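Winged BEAN albumin 1 (Psophocarpus tetragonolobus, PDB 1WBA) serves as a seed storage albumin of the leguminous Kunitz-type inhibitor family, laid down as a nutrient reserve in the winged bean seed. Local coordinates at residues Asp26-Asp31 and Ile46-Arg51; Ile144-Asp149 and Asp163-Lys168. All coordinates share one frame; numbering follows the deposited sequence.

Contact 1: Asp26-Asp31 and Ile46-Arg51; sequences DGAGID and IVKSTR
The beta hairpin of strands 30-33 and 45-48 carries, just beyond strand 45-48, a salt bridge in which the buried Asp31 meets the exposed Arg51 side-on. Arg51 NE donates to Asp31 OD2 at 2.8 Å and Arg51 NH2 to Asp31 OD1 at 2.9 Å, each oxygen using its syn lone pair, and the carboxylate and guanidinium planes lie 9° apart. CG of Asp31 stands anti to its backbone N (chi1 -163°), which carries the carboxylate to the arginine. Asp31 OD2 also accepts from Ser49 OG at 2.9 Å, met from above the carboxylate plane, and from a water bound to Thr50 N. Ser49 OG in turn accepts from Arg51 N in an ST turn and bonds Ile53 N, consistent with its holding the arginine's turn. An alanine in place of Asp31 would probably leave the guanidinium without its mate and Ser49 OG without its acceptor. In the hairpin itself, part of the beta-trefoil fold of Kunitz inhibitors, Asp31 and Val47 form an antiparallel hydrogen-bonded pair, with N of Asp31 2.9 Å from O of Val47. Ile30 and Lys48 follow as a non-hydrogen-bonded pair, and Ser49 N reaches Gly29 O at 2.8 Å. On the face away from Asp31, CG2 of Ile30 packs on CG2 of Ile46 at 3.6 Å, and Trp92 touches both isoleucines. Farther along, Lys48 and Asp26 meet tip to tip: the lysine chain bends at its last torsion (chi4 -68°), and NZ lies 2.6 Å from Asp26 OD2, on its syn lone pair. Asp26 OD1 accepts from Ala28 N in an Asx turn and bonds Ser23 OG.

Contact 2: Ile144-Asp149 and Asp163-Lys168; sequences IGISTD and DPLVVK
The carbonyl oxygen of Ile144 is approached by both a backbone N-H and a water. Leu165 N donates to Ile144 O at 3.0 Å, lying in the carbonyl plane with an N-H...O angle of 159°. A water also lies 3.0 Å from Ile144 O and 2.7 Å from Leu165 O, close enough to link the two carbonyls, although it has more acceptors around it than protons to give. CA of Pro164 adds a CA-H...O contact to the same Ile144 oxygen. A second water makes a clearer bridge: it accepts from Ile146 N and donates to Asp163 O, the latter at 2.8 Å. One direct bond and this bridge thus fasten strand 142-148 to the residues leading into strand 166-171. Within the beta-trefoil the two strands do not pair with each other here; each is an antiparallel neighbour of strand 130-136, and the joint lies where the chains come closest, at Gly145 and Pro164 (CA atoms 4.7 Å apart), before the two strands part. The close approach fits a glycine, Gly145, at this point. Its CA is 3.4 Å from Asp163 O, and a beta carbon at this position would clash with that oxygen. Apolar contact is limited to one crossing of side chains, with CG1 of Ile146 4.0 Å from CG of Leu165. CG of Leu165 is anti to its backbone N (chi1 -162°), which turns it to the isoleucine. Both side chains also touch Leu156 on strand 154-159, which pairs with strand 142-148. Around the proline, Lys131 of strand 130-136 gives further packing.

How the contacts relate
Contact 1 and contact 2 have centres about 10 Å apart and follow one another along the chain, contact 1 closing before contact 2 opens. They meet directly: CB of Lys48 packs 3.6 Å from CD1 of Ile146, so the lysine that reaches Asp26 by its tip touches contact 2 by its base. Strand 154-159 joins them as well, pairing antiparallel with strand 45-48 and with strand 142-148; its Leu156, a neighbour of contact 2, also touches Ile46 of contact 1. Ser23 of strand 17-23 is likewise touched by the side chains of Lys48 and Leu165. Contact 1 relies on charge pairs and strand bonds, contact 2 on fewer direct bonds and on water.

Contact 1: Asp26-Asp31 and Ile46-Arg51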
ATOM      1  N   ASP A  26       9.181  -4.038 -12.595  1.00 18.88           N
ATOM      2  CA  ASP A  26       8.928  -3.197 -13.758  1.00 17.90           C
ATOM      3  C   ASP A  26       8.946  -1.691 -13.589  1.00 16.42           C
ATOM      4  O   ASP A  26       8.710  -0.970 -14.550  1.00 17.84           O
ATOM      5  CB  ASP A  26       7.619  -3.605 -14.435  1.00 19.82           C
ATOM      6  CG  ASP A  26       6.397  -3.447 -13.532  1.00 19.96           C
ATOM      7  OD1 ASP A  26       6.439  -2.734 -12.510  1.00 20.60           O
ATOM      8  OD2 ASP A  26       5.381  -4.067 -13.864  1.00 23.19           O
ATOM      9  N   GLY A  27       9.140  -1.214 -12.370  1.00 14.17           N
ATOM     10  CA  GLY A  27       9.183   0.219 -12.156  1.00 12.78           C
ATOM     11  C   GLY A  27       7.858   0.966 -12.088  1.00 12.17           C
ATOM     12  O   GLY A  27       7.854   2.198 -12.001  1.00 14.18           O
ATOM     13  N   ALA A  28       6.732   0.258 -12.087  1.00  8.30           N
ATOM     14  CA  ALA A  28       5.448   0.951 -12.017  1.00  9.03           C
ATOM     15  C   ALA A  28       5.137   1.401 -10.589  1.00  8.04           C
ATOM     16  O   ALA A  28       5.446   0.701  -9.625  1.00  8.22           O
ATOM     17  CB  ALA A  28       4.325   0.065 -12.544  1.00  8.37           C
ATOM     18  N   GLY A  29       4.487   2.554 -10.479  1.00  7.97           N
ATOM     19  CA  GLY A  29       4.112   3.084  -9.189  1.00  8.93           C
ATOM     20  C   GLY A  29       2.639   2.885  -8.850  1.00  9.05           C
ATOM     21  O   GLY A  29       1.889   2.189  -9.555  1.00  7.82           O
ATOM     22  N   ILE A  30       2.233   3.521  -7.757  1.00  8.45           N
ATOM     23  CA  ILE A  30       0.866   3.464  -7.241  1.00  7.15           C
ATOM     24  C   ILE A  30       0.024   4.568  -7.890  1.00  6.24           C
ATOM     25  O   ILE A  30       0.449   5.725  -7.965  1.00  5.27           O
ATOM     26  CB  ILE A  30       0.844   3.658  -5.691  1.00  9.52           C
ATOM     27  CG1 ILE A  30       1.814   2.684  -5.011  1.00  7.84           C
ATOM     28  CG2 ILE A  30      -0.591   3.505  -5.151  1.00  8.93           C
ATOM     29  CD1 ILE A  30       1.572   1.228  -5.358  1.00  9.82           C
ATOM     30  N   ASP A  31      -1.205   4.220  -8.257  1.00  6.11           N
ATOM     31  CA  ASP A  31      -2.122   5.134  -8.937  1.00  5.67           C
ATOM     32  C   ASP A  31      -3.522   4.967  -8.324  1.00  6.48           C
ATOM     33  O   ASP A  31      -3.762   4.031  -7.546  1.00  6.37           O
ATOM     34  CB  ASP A  31      -2.130   4.724 -10.412  1.00  4.27           C
ATOM     35  CG  ASP A  31      -2.684   5.774 -11.346  1.00  5.09           C
ATOM     36  OD1 ASP A  31      -3.226   6.822 -10.935  1.00  6.94           O
ATOM     37  OD2 ASP A  31      -2.550   5.517 -12.549  1.00 10.26           O
ATOM     38  N   ILE A  46      -7.139   1.838  -5.569  1.00  4.71           N
ATOM     39  CA  ILE A  46      -5.687   1.948  -5.507  1.00  6.52           C
ATOM     40  C   ILE A  46      -5.149   0.806  -6.362  1.00  6.07           C
ATOM     41  O   ILE A  46      -5.437  -0.368  -6.101  1.00  9.40           O
ATOM     42  CB  ILE A  46      -5.172   1.845  -4.053  1.00  6.61           C
ATOM     43  CG1 ILE A  46      -5.778   2.981  -3.223  1.00  6.55           C
ATOM     44  CG2 ILE A  46      -3.648   1.926  -4.030  1.00 10.59           C
ATOM     45  CD1 ILE A  46      -5.465   2.934  -1.747  1.00  5.11           C
ATOM     46  N   VAL A  47      -4.368   1.146  -7.385  1.00  5.90           N
ATOM     47  CA  VAL A  47      -3.847   0.152  -8.312  1.00  5.00           C
ATOM     48  C   VAL A  47      -2.383   0.382  -8.643  1.00  6.09           C
ATOM     49  O   VAL A  47      -1.803   1.403  -8.268  1.00  6.97           O
ATOM     50  CB  VAL A  47      -4.624   0.230  -9.676  1.00  3.24           C
ATOM     51  CG1 VAL A  47      -6.114   0.115  -9.454  1.00  5.43           C
ATOM     52  CG2 VAL A  47      -4.323   1.554 -10.412  1.00  2.98           C
ATOM     53  N   LYS A  48      -1.781  -0.599  -9.314  1.00  6.56           N
ATOM     54  CA  LYS A  48      -0.406  -0.474  -9.798  1.00  6.08           C
ATOM     55  C   LYS A  48      -0.669   0.222 -11.132  1.00  7.00           C
ATOM     56  O   LYS A  48      -1.444  -0.276 -11.951  1.00  5.51           O
ATOM     57  CB  LYS A  48       0.193  -1.853 -10.034  1.00  6.61           C
ATOM     58  CG  LYS A  48       1.557  -1.853 -10.686  1.00 11.18           C
ATOM     59  CD  LYS A  48       2.198  -3.216 -10.439  1.00 16.72           C
ATOM     60  CE  LYS A  48       3.464  -3.402 -11.224  1.00 21.45           C
ATOM     61  NZ  LYS A  48       3.105  -3.487 -12.641  1.00 25.26           N
ATOM     62  N   SER A  49      -0.050   1.374 -11.340  1.00  7.91           N
ATOM     63  CA  SER A  49      -0.289   2.153 -12.544  1.00 11.11           C
ATOM     64  C   SER A  49       0.043   1.522 -13.879  1.00 12.69           C
ATOM     65  O   SER A  49       1.092   0.895 -14.060  1.00 10.86           O
ATOM     66  CB  SER A  49       0.419   3.502 -12.462  1.00  9.91           C
ATOM     67  OG  SER A  49      -0.075   4.402 -13.455  1.00 11.79           O
ATOM     68  N   THR A  50      -0.869   1.744 -14.821  1.00 14.19           N
ATOM     69  CA  THR A  50      -0.690   1.296 -16.187  1.00 15.32           C
ATOM     70  C   THR A  50      -0.575   2.561 -17.045  1.00 15.77           C
ATOM     71  O   THR A  50      -0.635   2.496 -18.266  1.00 18.45           O
ATOM     72  CB  THR A  50      -1.879   0.403 -16.666  1.00 17.21           C
ATOM     73  OG1 THR A  50      -3.118   1.072 -16.422  1.00 18.83           O
ATOM     74  CG2 THR A  50      -1.885  -0.918 -15.915  1.00 17.72           C
ATOM     75  N   ARG A  51      -0.383   3.719 -16.416  1.00 13.08           N
ATOM     76  CA  ARG A  51      -0.272   4.966 -17.179  1.00 13.99           C
ATOM     77  C   ARG A  51       0.863   5.874 -16.717  1.00 14.93           C
ATOM     78  O   ARG A  51       0.795   7.095 -16.850  1.00 14.22           O
ATOM     79  CB  ARG A  51      -1.591   5.735 -17.136  1.00 13.54           C
ATOM     80  CG  ARG A  51      -2.013   6.161 -15.743  1.00 13.00           C
ATOM     81  CD  ARG A  51      -3.379   6.847 -15.741  1.00 12.97           C
ATOM     82  NE  ARG A  51      -3.766   7.221 -14.385  1.00 12.01           N
ATOM     83  CZ  ARG A  51      -4.543   8.244 -14.058  1.00 13.86           C
ATOM     84  NH1 ARG A  51      -5.059   9.040 -14.996  1.00 12.83           N
ATOM     85  NH2 ARG A  51      -4.765   8.492 -12.772  1.00  9.45           N
TER
HETATM   86  O   HOH W   1      -3.340   3.125 -13.796  1.00  7.16           O

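Contact 2: Ile144-Asp149 and Asp163-Lys168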
ATOM      1  N   ILE A 144      -0.421  -8.713  -0.093  1.00  8.08           N
ATOM      2  CA  ILE A 144      -1.008  -7.750  -1.008  1.00  7.85           C
ATOM      3  C   ILE A 144      -0.403  -8.054  -2.375  1.00  8.36           C
ATOM      4  O   ILE A 144       0.819  -8.031  -2.540  1.00  7.54           O
ATOM      5  CB  ILE A 144      -0.742  -6.291  -0.575  1.00  9.33           C
ATOM      6  CG1 ILE A 144      -1.452  -6.029   0.769  1.00  9.03           C
ATOM      7  CG2 ILE A 144      -1.240  -5.308  -1.664  1.00  8.68           C
ATOM      8  CD1 ILE A 144      -1.090  -4.724   1.430  1.00  9.47           C
ATOM      9  N   GLY A 145      -1.261  -8.388  -3.333  1.00  3.90           N
ATOM     10  CA  GLY A 145      -0.795  -8.706  -4.664  1.00  6.24           C
ATOM     11  C   GLY A 145      -1.595  -7.959  -5.714  1.00  7.29           C
ATOM     12  O   GLY A 145      -2.399  -7.082  -5.397  1.00  9.26           O
ATOM     13  N   ILE A 146      -1.403  -8.347  -6.964  1.00  8.39           N
ATOM     14  CA  ILE A 146      -2.070  -7.727  -8.094  1.00  9.74           C
ATOM     15  C   ILE A 146      -3.090  -8.671  -8.718  1.00 10.43           C
ATOM     16  O   ILE A 146      -2.889  -9.882  -8.748  1.00 10.50           O
ATOM     17  CB  ILE A 146      -1.026  -7.368  -9.189  1.00 11.88           C
ATOM     18  CG1 ILE A 146      -0.094  -6.275  -8.687  1.00 13.47           C
ATOM     19  CG2 ILE A 146      -1.708  -6.937 -10.488  1.00 15.58           C
ATOM     20  CD1 ILE A 146      -0.783  -4.981  -8.448  1.00 15.51           C
ATOM     21  N   SER A 147      -4.186  -8.109  -9.200  1.00  9.55           N
ATOM     22  CA  SER A 147      -5.205  -8.881  -9.891  1.00 10.90           C
ATOM     23  C   SER A 147      -5.694  -7.966 -11.005  1.00  9.81           C
ATOM     24  O   SER A 147      -6.124  -6.834 -10.746  1.00 10.22           O
ATOM     25  CB  SER A 147      -6.357  -9.232  -8.961  1.00 13.67           C
ATOM     26  OG  SER A 147      -7.319 -10.004  -9.653  1.00 18.52           O
ATOM     27  N   THR A 148      -5.588  -8.432 -12.243  1.00  9.41           N
ATOM     28  CA  THR A 148      -6.015  -7.632 -13.386  1.00  9.80           C
ATOM     29  C   THR A 148      -7.505  -7.801 -13.614  1.00  9.79           C
ATOM     30  O   THR A 148      -7.991  -8.936 -13.687  1.00 10.06           O
ATOM     31  CB  THR A 148      -5.244  -8.035 -14.650  1.00 10.75           C
ATOM     32  OG1 THR A 148      -3.837  -7.874 -14.405  1.00 16.94           O
ATOM     33  CG2 THR A 148      -5.630  -7.156 -15.832  1.00  8.52           C
ATOM     34  N   ASP A 149      -8.235  -6.687 -13.684  1.00  7.84           N
ATOM     35  CA  ASP A 149      -9.673  -6.755 -13.918  1.00  8.26           C
ATOM     36  C   ASP A 149      -9.996  -6.825 -15.433  1.00  7.88           C
ATOM     37  O   ASP A 149      -9.084  -6.716 -16.272  1.00  7.73           O
ATOM     38  CB  ASP A 149     -10.426  -5.619 -13.169  1.00  7.71           C
ATOM     39  CG  ASP A 149     -10.167  -4.219 -13.726  1.00  3.41           C
ATOM     40  OD1 ASP A 149      -9.780  -4.040 -14.895  1.00  4.81           O
ATOM     41  OD2 ASP A 149     -10.404  -3.263 -12.973  1.00  6.59           O
ATOM     42  N   ASP A 163       0.213 -13.560  -4.703  1.00 19.06           N
ATOM     43  CA  ASP A 163       1.651 -13.573  -4.920  1.00 18.82           C
ATOM     44  C   ASP A 163       2.000 -12.128  -4.549  1.00 14.50           C
ATOM     45  O   ASP A 163       1.478 -11.201  -5.150  1.00 14.37           O
ATOM     46  CB  ASP A 163       1.931 -13.864  -6.397  1.00 24.23           C
ATOM     47  CG  ASP A 163       3.410 -13.898  -6.726  1.00 29.48           C
ATOM     48  OD1 ASP A 163       4.203 -14.400  -5.896  1.00 33.13           O
ATOM     49  OD2 ASP A 163       3.768 -13.423  -7.829  1.00 34.81           O
ATOM     50  N   PRO A 164       2.835 -11.924  -3.521  1.00 15.00           N
ATOM     51  CA  PRO A 164       3.226 -10.587  -3.063  1.00 13.56           C
ATOM     52  C   PRO A 164       3.811  -9.681  -4.129  1.00 14.76           C
ATOM     53  O   PRO A 164       4.616 -10.114  -4.952  1.00 16.97           O
ATOM     54  CB  PRO A 164       4.284 -10.881  -2.002  1.00 15.11           C
ATOM     55  CG  PRO A 164       3.979 -12.285  -1.558  1.00 16.42           C
ATOM     56  CD  PRO A 164       3.622 -12.960  -2.830  1.00 14.03           C
ATOM     57  N   LEU A 165       3.385  -8.426  -4.133  1.00 14.65           N
ATOM     58  CA  LEU A 165       3.915  -7.443  -5.065  1.00 12.80           C
ATOM     59  C   LEU A 165       5.222  -7.022  -4.377  1.00 10.22           C
ATOM     60  O   LEU A 165       5.206  -6.630  -3.215  1.00  9.20           O
ATOM     61  CB  LEU A 165       2.964  -6.240  -5.134  1.00 15.73           C
ATOM     62  CG  LEU A 165       2.972  -5.208  -6.277  1.00 21.83           C
ATOM     63  CD1 LEU A 165       2.406  -3.904  -5.730  1.00 22.04           C
ATOM     64  CD2 LEU A 165       4.348  -4.962  -6.859  1.00 22.37           C
ATOM     65  N   VAL A 166       6.349  -7.152  -5.059  1.00  8.97           N
ATOM     66  CA  VAL A 166       7.626  -6.769  -4.467  1.00  9.40           C
ATOM     67  C   VAL A 166       7.904  -5.330  -4.887  1.00  9.55           C
ATOM     68  O   VAL A 166       7.870  -4.991  -6.077  1.00  8.20           O
ATOM     69  CB  VAL A 166       8.800  -7.714  -4.900  1.00 10.21           C
ATOM     70  CG1 VAL A 166      10.124  -7.247  -4.285  1.00  7.12           C
ATOM     71  CG2 VAL A 166       8.508  -9.134  -4.467  1.00  8.57           C
ATOM     72  N   VAL A 167       8.243  -4.500  -3.913  1.00  7.72           N
ATOM     73  CA  VAL A 167       8.471  -3.087  -4.165  1.00  7.69           C
ATOM     74  C   VAL A 167       9.762  -2.561  -3.543  1.00  6.79           C
ATOM     75  O   VAL A 167      10.436  -3.258  -2.779  1.00  6.43           O
ATOM     76  CB  VAL A 167       7.290  -2.246  -3.570  1.00  7.59           C
ATOM     77  CG1 VAL A 167       5.966  -2.707  -4.146  1.00  7.97           C
ATOM     78  CG2 VAL A 167       7.249  -2.388  -2.041  1.00  7.75           C
ATOM     79  N   LYS A 168      10.066  -1.317  -3.889  1.00  6.50           N
ATOM     80  CA  LYS A 168      11.189  -0.569  -3.371  1.00  8.67           C
ATOM     81  C   LYS A 168      10.598   0.772  -2.950  1.00  7.82           C
ATOM     82  O   LYS A 168       9.609   1.219  -3.527  1.00  8.97           O
ATOM     83  CB  LYS A 168      12.242  -0.327  -4.453  1.00 12.78           C
ATOM     84  CG  LYS A 168      13.314  -1.386  -4.566  1.00 15.68           C
ATOM     85  CD  LYS A 168      14.323  -0.967  -5.617  1.00 23.38           C
ATOM     86  CE  LYS A 168      15.556  -1.837  -5.582  1.00 29.15           C
ATOM     87  NZ  LYS A 168      16.258  -1.682  -4.282  1.00 37.51           N
TER
HETATM   88  O   HOH W   2       3.126  -6.418  -1.469  1.00  7.03           O
HETATM   89  O   HOH W   3       1.013  -9.815  -7.558  1.00 31.41           O